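Local coordinates for xylose isomerase domain protein TIM barrel (Planctomyces limnophilus, PDB 3TVA), which probably acts as a metal-dependent isomerase of the xylose isomerase-like TIM-barrel family, with a magnesium ion bound at the C-terminal end of the barrel, at residues A[9-13]-A[244-248]; A[67-72]-A[114-120]; A[154-158]-A[208-212]. One frame throughout, in Å; residues are numbered along the deposited sequence.

Contact 1 of 3, residues A[9-13]-A[244-248]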
loop_
_atom_site.group_PDB
_atom_site.type_symbol
_atom_site.label_atom_id
_atom_site.label_comp_id
_atom_site.label_asym_id
_atom_site.label_seq_id
_atom_site.Cartn_x
_atom_site.Cartn_y
_atom_site.Cartn_z
ATOM N N PRO A 9 -13.362 -11.849 -12.797
ATOM C CA PRO A 9 -12.483 -11.229 -13.799
ATOM C C PRO A 9 -11.123 -10.888 -13.210
ATOM O O PRO A 9 -11.041 -10.371 -12.098
ATOM C CB PRO A 9 -13.230 -9.950 -14.193
ATOM C CG PRO A 9 -14.173 -9.681 -13.069
ATOM C CD PRO A 9 -14.546 -11.021 -12.507
ATOM N N TYR A 10 -10.069 -11.186 -13.957
ATOM C CA TYR A 10 -8.710 -10.988 -13.481
ATOM C C TYR A 10 -8.374 -9.526 -13.501
ATOM O O TYR A 10 -8.848 -8.787 -14.373
ATOM C CB TYR A 10 -7.716 -11.678 -14.408
ATOM C CG TYR A 10 -8.012 -13.123 -14.675
ATOM C CD1 TYR A 10 -7.814 -13.668 -15.940
ATOM C CD2 TYR A 10 -8.474 -13.954 -13.655
ATOM C CE1 TYR A 10 -8.078 -15.011 -16.187
ATOM C CE2 TYR A 10 -8.741 -15.288 -13.887
ATOM C CZ TYR A 10 -8.540 -15.815 -15.154
ATOM O OH TYR A 10 -8.807 -17.147 -15.379
ATOM N N TRP A 11 -7.515 -9.124 -12.572
ATOM C CA TRP A 11 -6.899 -7.802 -12.615
ATOM C C TRP A 11 -7.891 -6.646 -12.794
ATOM O O TRP A 11 -7.676 -5.795 -13.647
ATOM C CB TRP A 11 -5.850 -7.764 -13.739
ATOM C CG TRP A 11 -4.587 -8.520 -13.420
ATOM C CD1 TRP A 11 -4.309 -9.211 -12.269
ATOM C CD2 TRP A 11 -3.427 -8.643 -14.252
ATOM N NE1 TRP A 11 -3.051 -9.763 -12.341
ATOM C CE2 TRP A 11 -2.484 -9.420 -13.542
ATOM C CE3 TRP A 11 -3.090 -8.164 -15.524
ATOM C CZ2 TRP A 11 -1.231 -9.734 -14.063
ATOM C CZ3 TRP A 11 -1.848 -8.485 -16.047
ATOM C CH2 TRP A 11 -0.934 -9.268 -15.318
ATOM N N PRO A 12 -8.972 -6.601 -11.985
ATOM C CA PRO A 12 -9.794 -5.387 -12.094
ATOM C C PRO A 12 -8.922 -4.195 -11.723
ATOM O O PRO A 12 -8.060 -4.322 -10.862
ATOM C CB PRO A 12 -10.888 -5.595 -11.038
ATOM C CG PRO A 12 -10.256 -6.512 -10.011
ATOM C CD PRO A 12 -9.358 -7.435 -10.830
ATOM N N ILE A 13 -9.074 -3.086 -12.425
ATOM C CA ILE A 13 -8.258 -1.914 -12.134
ATOM C C ILE A 13 -8.842 -1.114 -10.964
ATOM O O ILE A 13 -10.052 -1.115 -10.736
ATOM C CB ILE A 13 -7.978 -1.087 -13.410
ATOM C CG1 ILE A 13 -6.871 -1.782 -14.211
ATOM C CG2 ILE A 13 -7.521 0.326 -13.077
ATOM C CD1 ILE A 13 -7.273 -2.214 -15.565
ATOM N N LEU A 244 3.978 -6.527 -14.622
ATOM C CA LEU A 244 2.736 -7.250 -14.854
ATOM C C LEU A 244 2.939 -8.694 -15.351
ATOM O O LEU A 244 2.200 -9.588 -14.948
ATOM C CB LEU A 244 1.818 -6.485 -15.800
ATOM C CG LEU A 244 0.771 -5.585 -15.129
ATOM C CD1 LEU A 244 1.435 -4.606 -14.214
ATOM C CD2 LEU A 244 -0.101 -4.849 -16.169
ATOM N N THR A 245 3.932 -8.905 -16.209
ATOM C CA THR A 245 4.178 -10.240 -16.730
ATOM C C THR A 245 4.690 -11.142 -15.604
ATOM O O THR A 245 4.348 -12.318 -15.540
ATOM C CB THR A 245 5.152 -10.216 -17.935
ATOM O OG1 THR A 245 4.773 -9.163 -18.843
ATOM C CG2 THR A 245 5.121 -11.527 -18.670
ATOM N N THR A 246 5.485 -10.579 -14.698
ATOM C CA THR A 246 5.948 -11.316 -13.521
ATOM C C THR A 246 4.797 -11.595 -12.533
ATOM O O THR A 246 4.697 -12.694 -11.983
ATOM C CB THR A 246 7.100 -10.591 -12.799
ATOM O OG1 THR A 246 8.167 -10.360 -13.723
ATOM C CG2 THR A 246 7.615 -11.426 -11.644
ATOM N N LEU A 247 3.924 -10.612 -12.319
ATOM C CA LEU A 247 2.742 -10.822 -11.467
ATOM C C LEU A 247 1.889 -11.952 -12.009
ATOM O O LEU A 247 1.369 -12.777 -11.257
ATOM C CB LEU A 247 1.877 -9.553 -11.407
ATOM C CG LEU A 247 2.293 -8.462 -10.412
ATOM C CD1 LEU A 247 1.446 -7.188 -10.597
ATOM C CD2 LEU A 247 2.199 -8.979 -8.973
ATOM N N TRP A 248 1.728 -11.980 -13.327
ATOM C CA TRP A 248 0.916 -13.017 -13.936
ATOM C C TRP A 248 1.539 -14.390 -13.678
ATOM O O TRP A 248 0.846 -15.321 -13.285
ATOM C CB TRP A 248 0.773 -12.769 -15.433
ATOM C CG TRP A 248 -0.135 -13.741 -16.108
ATOM C CD1 TRP A 248 0.228 -14.778 -16.937
ATOM C CD2 TRP A 248 -1.563 -13.773 -16.022
ATOM N NE1 TRP A 248 -0.897 -15.450 -17.368
ATOM C CE2 TRP A 248 -2.007 -14.854 -16.817
ATOM C CE3 TRP A 248 -2.512 -12.986 -15.351
ATOM C CZ2 TRP A 248 -3.362 -15.168 -16.960
ATOM C CZ3 TRP A 248 -3.852 -13.301 -15.494
ATOM C CH2 TRP A 248 -4.265 -14.383 -16.294
#
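A single indole, that of Trp-248, turns its edge to two aromatic faces at once. Its six-membered ring lies 5.4 Å, centroid to centroid, from that of Trp-11, with the planes at 81°, an edge-to-face stack in which Trp-11 CZ2 and Trp-248 CE3 come within 3.7 Å. Toward Tyr-10 the stack is offset edge-to-face, the centroids 5.5 Å apart and the planes at 67°, with Tyr-10 CD1 3.6 Å from Trp-248 CH2. The backbone of 9-13 turns at Trp-11, which has left-handed helical angles (phi 51°, psi 50°), and the CA-to-CB bonds of both Tyr-10 and Trp-11 point toward the helix. Contact thus rests on long side chains, since even the nearest CA atoms, of Trp-11 and Trp-248, are 9.5 Å apart, and no hydrogen bond joins the segments. The ring edge of Trp-11 reaches the helix itself, its CH2 lying 3.2 Å from Leu-244 O, the carbonyl that also accepts the helical bond from Trp-248 N, while its CZ2 packs 4.1 Å from Leu-247 CB. The Trp-11 NE1 group bonds instead to the carbonyl of Tyr-252. The cluster therefore ties the lead-in to strand 13-18 to helix 240-249, beside strand 256-258, where Trp-11 touches Leu-256, and helix 266-287, whose Leu-283 meets Leu-244.

Contact 2 of 3, residues A[67-72]-A[114-120]; sequences VTVIFG and VGCPAIG
Strand 67-71 runs parallel to strand 118-120, the short axes 4.4 Å apart at closest and crossing at -39°. Both are extended except at Thr-68 (phi -86°, psi -37°). Ile-70 pairs with Ile-119 and Phe-71 with Gly-120 (CA-CA 4.6 and 4.5 Å). Three backbone hydrogen bonds set this register: Ile-70 N to Ala-118 O, 3.0 Å; Gly-120 N to Ile-70 O, 2.9 Å; Gly-72 N to Gly-120 O, 2.7 Å. The pair closes a beta-alpha-beta unit of the TIM barrel, whose helix 97-114 ends in a Schellman motif with Gly-115 (phi 94°) as C-prime residue. Apolar packing follows on the helix-facing side, where Ile-70 (chi1 m, chi2 t) brings CD1 to 3.9 Å from Cys-116 CB and 4.3 Å from Val-114 CG1; Val-67 CG1 lies 4.0 Å from Cys-116 SG. On the opposite face of the sheet, Phe-71 (chi1 -106°, chi2 85°) lays its ring over Gly-120, a CH-pi contact with CA 4.0 Å from the ring centroid; a beta carbon on Gly-120 would clash with Phe-71 CE1.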
loop_
_atom_site.group_PDB
_atom_site.type_symbol
_atom_site.label_atom_id
_atom_site.label_comp_id
_atom_site.label_asym_id
_atom_site.label_seq_id
_atom_site.Cartn_x
_atom_site.Cartn_y
_atom_site.Cartn_z
ATOM N N VAL A 67 -14.332 -1.879 -2.092
ATOM C CA VAL A 67 -13.169 -1.439 -1.324
ATOM C C VAL A 67 -12.334 -2.653 -0.937
ATOM O O VAL A 67 -12.807 -3.524 -0.222
ATOM C CB VAL A 67 -13.615 -0.728 -0.027
ATOM C CG1 VAL A 67 -12.393 -0.236 0.769
ATOM C CG2 VAL A 67 -14.574 0.417 -0.355
ATOM N N THR A 68 -11.147 -2.761 -1.522
ATOM C CA THR A 68 -10.256 -3.902 -1.318
ATOM C C THR A 68 -9.305 -3.856 -0.109
ATOM O O THR A 68 -9.029 -4.873 0.503
ATOM C CB THR A 68 -9.517 -4.252 -2.617
ATOM O OG1 THR A 68 -8.696 -3.146 -3.004
ATOM C CG2 THR A 68 -10.540 -4.539 -3.736
ATOM N N VAL A 69 -8.773 -2.678 0.199
ATOM C CA VAL A 69 -7.871 -2.509 1.330
ATOM C C VAL A 69 -8.098 -1.123 1.931
ATOM O O VAL A 69 -8.324 -0.150 1.205
ATOM C CB VAL A 69 -6.356 -2.599 0.925
ATOM C CG1 VAL A 69 -5.472 -2.522 2.161
ATOM C CG2 VAL A 69 -6.017 -3.875 0.115
ATOM N N ILE A 70 -8.047 -1.028 3.258
ATOM C CA ILE A 70 -8.044 0.275 3.912
ATOM C C ILE A 70 -6.683 0.530 4.570
ATOM O O ILE A 70 -6.230 -0.256 5.393
ATOM C CB ILE A 70 -9.210 0.406 4.929
ATOM C CG1 ILE A 70 -10.542 0.413 4.153
ATOM C CG2 ILE A 70 -9.025 1.677 5.766
ATOM C CD1 ILE A 70 -11.791 0.323 5.000
ATOM N N PHE A 71 -6.030 1.624 4.197
ATOM C CA PHE A 71 -4.649 1.871 4.607
ATOM C C PHE A 71 -4.549 2.761 5.834
ATOM O O PHE A 71 -5.249 3.760 5.939
ATOM C CB PHE A 71 -3.851 2.502 3.443
ATOM C CG PHE A 71 -2.881 1.553 2.795
ATOM C CD1 PHE A 71 -3.293 0.695 1.793
ATOM C CD2 PHE A 71 -1.558 1.503 3.212
ATOM C CE1 PHE A 71 -2.401 -0.193 1.205
ATOM C CE2 PHE A 71 -0.666 0.621 2.634
ATOM C CZ PHE A 71 -1.090 -0.228 1.627
ATOM N N GLY A 72 -3.679 2.395 6.766
ATOM C CA GLY A 72 -3.379 3.274 7.880
ATOM C C GLY A 72 -2.426 4.395 7.500
ATOM O O GLY A 72 -1.630 4.273 6.576
ATOM N N VAL A 114 -17.168 -1.424 7.393
ATOM C CA VAL A 114 -17.251 -1.164 5.961
ATOM C C VAL A 114 -17.429 -2.459 5.165
ATOM O O VAL A 114 -18.044 -2.453 4.098
ATOM C CB VAL A 114 -15.995 -0.373 5.470
ATOM C CG1 VAL A 114 -15.865 -0.398 3.961
ATOM C CG2 VAL A 114 -16.065 1.074 5.968
ATOM N N GLY A 115 -16.913 -3.568 5.692
ATOM C CA GLY A 115 -16.985 -4.841 4.992
ATOM C C GLY A 115 -15.738 -5.128 4.167
ATOM O O GLY A 115 -15.755 -5.964 3.264
ATOM N N CYS A 116 -14.646 -4.433 4.473
ATOM C CA CYS A 116 -13.389 -4.615 3.753
ATOM C C CYS A 116 -12.488 -5.639 4.460
ATOM O O CYS A 116 -12.184 -5.486 5.643
ATOM C CB CYS A 116 -12.663 -3.275 3.651
ATOM S SG CYS A 116 -11.061 -3.374 2.861
ATOM N N PRO A 117 -12.071 -6.694 3.732
ATOM C CA PRO A 117 -11.303 -7.864 4.203
ATOM C C PRO A 117 -9.851 -7.571 4.601
ATOM O O PRO A 117 -9.161 -8.464 5.109
ATOM C CB PRO A 117 -11.393 -8.851 3.025
ATOM C CG PRO A 117 -11.473 -7.962 1.829
ATOM C CD PRO A 117 -12.295 -6.749 2.274
ATOM N N ALA A 118 -9.343 -6.385 4.279
ATOM C CA ALA A 118 -7.927 -6.144 4.493
ATOM C C ALA A 118 -7.593 -4.721 4.907
ATOM O O ALA A 118 -8.237 -3.760 4.478
ATOM C CB ALA A 118 -7.134 -6.530 3.227
ATOM N N ILE A 119 -6.569 -4.596 5.746
ATOM C CA ILE A 119 -6.009 -3.294 6.069
ATOM C C ILE A 119 -4.535 -3.275 5.688
ATOM O O ILE A 119 -3.899 -4.326 5.582
ATOM C CB ILE A 119 -6.168 -2.934 7.569
ATOM C CG1 ILE A 119 -5.494 -3.978 8.455
ATOM C CG2 ILE A 119 -7.653 -2.751 7.937
ATOM C CD1 ILE A 119 -5.767 -3.748 9.945
ATOM N N GLY A 120 -3.953 -2.094 5.563
ATOM C CA GLY A 120 -2.575 -2.057 5.114
ATOM C C GLY A 120 -1.843 -0.946 5.818
ATOM O O GLY A 120 -2.443 -0.014 6.340
#

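Contact 3 of 3, residues A[154-158]-A[208-212]. With MG (magnesium ion), chain C.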
loop_
_atom_site.group_PDB
_atom_site.type_symbol
_atom_site.label_atom_id
_atom_site.label_comp_id
_atom_site.label_asym_id
_atom_site.label_seq_id
_atom_site.Cartn_x
_atom_site.Cartn_y
_atom_site.Cartn_z
ATOM N N ALA A 154 -7.043 -9.536 6.957
ATOM C CA ALA A 154 -5.611 -9.685 6.743
ATOM C C ALA A 154 -4.941 -8.311 6.869
ATOM O O ALA A 154 -5.574 -7.274 6.631
ATOM C CB ALA A 154 -5.347 -10.273 5.327
ATOM N N VAL A 155 -3.676 -8.310 7.283
ATOM C CA VAL A 155 -2.846 -7.103 7.266
ATOM C C VAL A 155 -1.812 -7.207 6.132
ATOM O O VAL A 155 -1.078 -8.199 6.037
ATOM C CB VAL A 155 -2.106 -6.919 8.597
ATOM C CG1 VAL A 155 -1.205 -5.691 8.542
ATOM C CG2 VAL A 155 -3.110 -6.815 9.751
ATOM N N HIS A 156 -1.775 -6.193 5.270
ATOM C CA HIS A 156 -0.850 -6.161 4.135
ATOM C C HIS A 156 0.248 -5.127 4.391
ATOM O O HIS A 156 -0.028 -3.915 4.467
ATOM C CB HIS A 156 -1.600 -5.778 2.849
ATOM C CG HIS A 156 -2.685 -6.733 2.452
ATOM N ND1 HIS A 156 -3.431 -6.567 1.298
ATOM C CD2 HIS A 156 -3.152 -7.862 3.037
ATOM C CE1 HIS A 156 -4.318 -7.542 1.203
ATOM N NE2 HIS A 156 -4.169 -8.344 2.246
ATOM N N LEU A 157 1.488 -5.590 4.529
ATOM C CA LEU A 157 2.615 -4.675 4.730
ATOM C C LEU A 157 2.958 -4.003 3.422
ATOM O O LEU A 157 3.181 -4.659 2.406
ATOM C CB LEU A 157 3.853 -5.421 5.246
ATOM C CG LEU A 157 3.664 -6.128 6.582
ATOM C CD1 LEU A 157 4.899 -6.955 6.985
ATOM C CD2 LEU A 157 3.316 -5.097 7.662
ATOM N N GLU A 158 2.992 -2.683 3.442
ATOM C CA GLU A 158 3.394 -1.919 2.281
ATOM C C GLU A 158 4.917 -2.042 2.084
ATOM O O GLU A 158 5.663 -2.031 3.059
ATOM C CB GLU A 158 2.988 -0.473 2.503
ATOM C CG GLU A 158 3.585 0.475 1.537
ATOM C CD GLU A 158 2.927 0.416 0.178
ATOM O OE1 GLU A 158 1.963 -0.345 -0.049
ATOM O OE2 GLU A 158 3.411 1.150 -0.672
ATOM N N ARG A 208 -0.486 -10.131 -1.345
ATOM C CA ARG A 208 -1.948 -10.157 -1.369
ATOM C C ARG A 208 -2.646 -9.014 -2.112
ATOM O O ARG A 208 -3.843 -9.092 -2.380
ATOM C CB ARG A 208 -2.476 -10.194 0.073
ATOM C CG ARG A 208 -1.827 -11.237 0.956
ATOM C CD ARG A 208 -2.617 -12.550 1.039
ATOM N NE ARG A 208 -2.155 -13.293 2.207
ATOM C CZ ARG A 208 -2.842 -13.448 3.338
ATOM N NH1 ARG A 208 -4.088 -12.969 3.461
ATOM N NH2 ARG A 208 -2.283 -14.113 4.339
ATOM N N SER A 209 -1.909 -7.952 -2.423
ATOM C CA SER A 209 -2.474 -6.798 -3.125
ATOM C C SER A 209 -1.313 -6.016 -3.689
ATOM O O SER A 209 -0.178 -6.226 -3.278
ATOM C CB SER A 209 -3.363 -5.921 -2.222
ATOM O OG SER A 209 -2.628 -5.385 -1.135
ATOM N N ILE A 210 -1.559 -5.125 -4.636
ATOM C CA ILE A 210 -0.430 -4.406 -5.224
ATOM C C ILE A 210 -0.773 -2.967 -5.547
ATOM O O ILE A 210 -1.938 -2.616 -5.702
ATOM C CB ILE A 210 0.069 -5.066 -6.536
ATOM C CG1 ILE A 210 -0.988 -4.937 -7.621
ATOM C CG2 ILE A 210 0.448 -6.562 -6.334
ATOM C CD1 ILE A 210 -0.444 -4.397 -8.909
ATOM N N HIS A 211 0.265 -2.141 -5.653
ATOM C CA HIS A 211 0.131 -0.810 -6.204
ATOM C C HIS A 211 0.868 -0.720 -7.532
ATOM O O HIS A 211 1.965 -1.272 -7.692
ATOM C CB HIS A 211 0.631 0.233 -5.199
ATOM C CG HIS A 211 -0.282 0.396 -4.024
ATOM N ND1 HIS A 211 0.087 1.039 -2.866
ATOM C CD2 HIS A 211 -1.560 -0.017 -3.830
ATOM C CE1 HIS A 211 -0.910 1.011 -2.001
ATOM N NE2 HIS A 211 -1.927 0.379 -2.563
ATOM N N CYS A 212 0.239 -0.064 -8.501
ATOM C CA CYS A 212 0.910 0.248 -9.744
ATOM C C CYS A 212 1.336 1.694 -9.668
ATOM O O CYS A 212 0.506 2.604 -9.722
ATOM C CB CYS A 212 -0.019 0.037 -10.941
ATOM S SG CYS A 212 -0.398 -1.713 -11.179
HETATM MG MG MG C . 2.126 2.326 -2.370
HETATM O O HOH W 1 -5.623 -10.728 2.098
#
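Strands 154-158 and 208-212 point broadly the same way, their directions 35° apart, but their axes approach no closer than 7.9 Å. That spacing leaves room for strand 179-183, which pairs with both, so the two communicate through side chains. His-156 is the main bridge. Its ND1 donates a 2.8 Å hydrogen bond to Ser-209 OG, which is also hydrogen-bonded to Asn-182 of the intervening strand; one face of its ring receives Arg-208 CB in a CH-pi contact, 3.6 Å from CB to centroid. A water completes the link, 2.8 Å from His-156 NE2 and accepting a 3.0 Å hydrogen bond from Arg-208 NH1. Nearer the C-terminal ends of the strands the connection passes through metal: Glu-158 OE2 lies 2.4 Å and His-211 ND1 2.5 Å from the magnesium ion. The other carboxylate oxygen, Glu-158 OE1, bonds to Asn-182, and His-211 NE2 to Gln-39, so each ligand is held from a second side. Asp-184 and Glu-259 complete the set of protein ligands, and a metal bound by acidic and histidine side chains from the C-terminal ends of the barrel strands is characteristic of the xylose isomerase-like TIM barrel.

The three contacts illustrate how a TIM barrel layers its parts around a metal site. Contact 3 supplies two of the four magnesium ligands, Glu-158 and His-211; contact 2, with its centre about 10 Å from that of contact 3, adjoins it in the same sheet, with Ile-119 O 2.8 Å from His-156 N and Ile-119 N 3.0 Å from Ala-154 O, both probable hydrogen bonds. Phe-71 of contact 2 also abuts the site, its CZ 3.5 Å from Glu-158 OE1 and its side chain about 6 Å from the ion. Contact 1 joins the lead-in of a barrel strand to a helix of the outer layer: Leu-247 CD1 packs 3.8 Å from Ile-210 CD1 of contact 3, yet the Leu-247 side chain stays about 13 Å from magnesium. Contacts 1 and 2 do not touch.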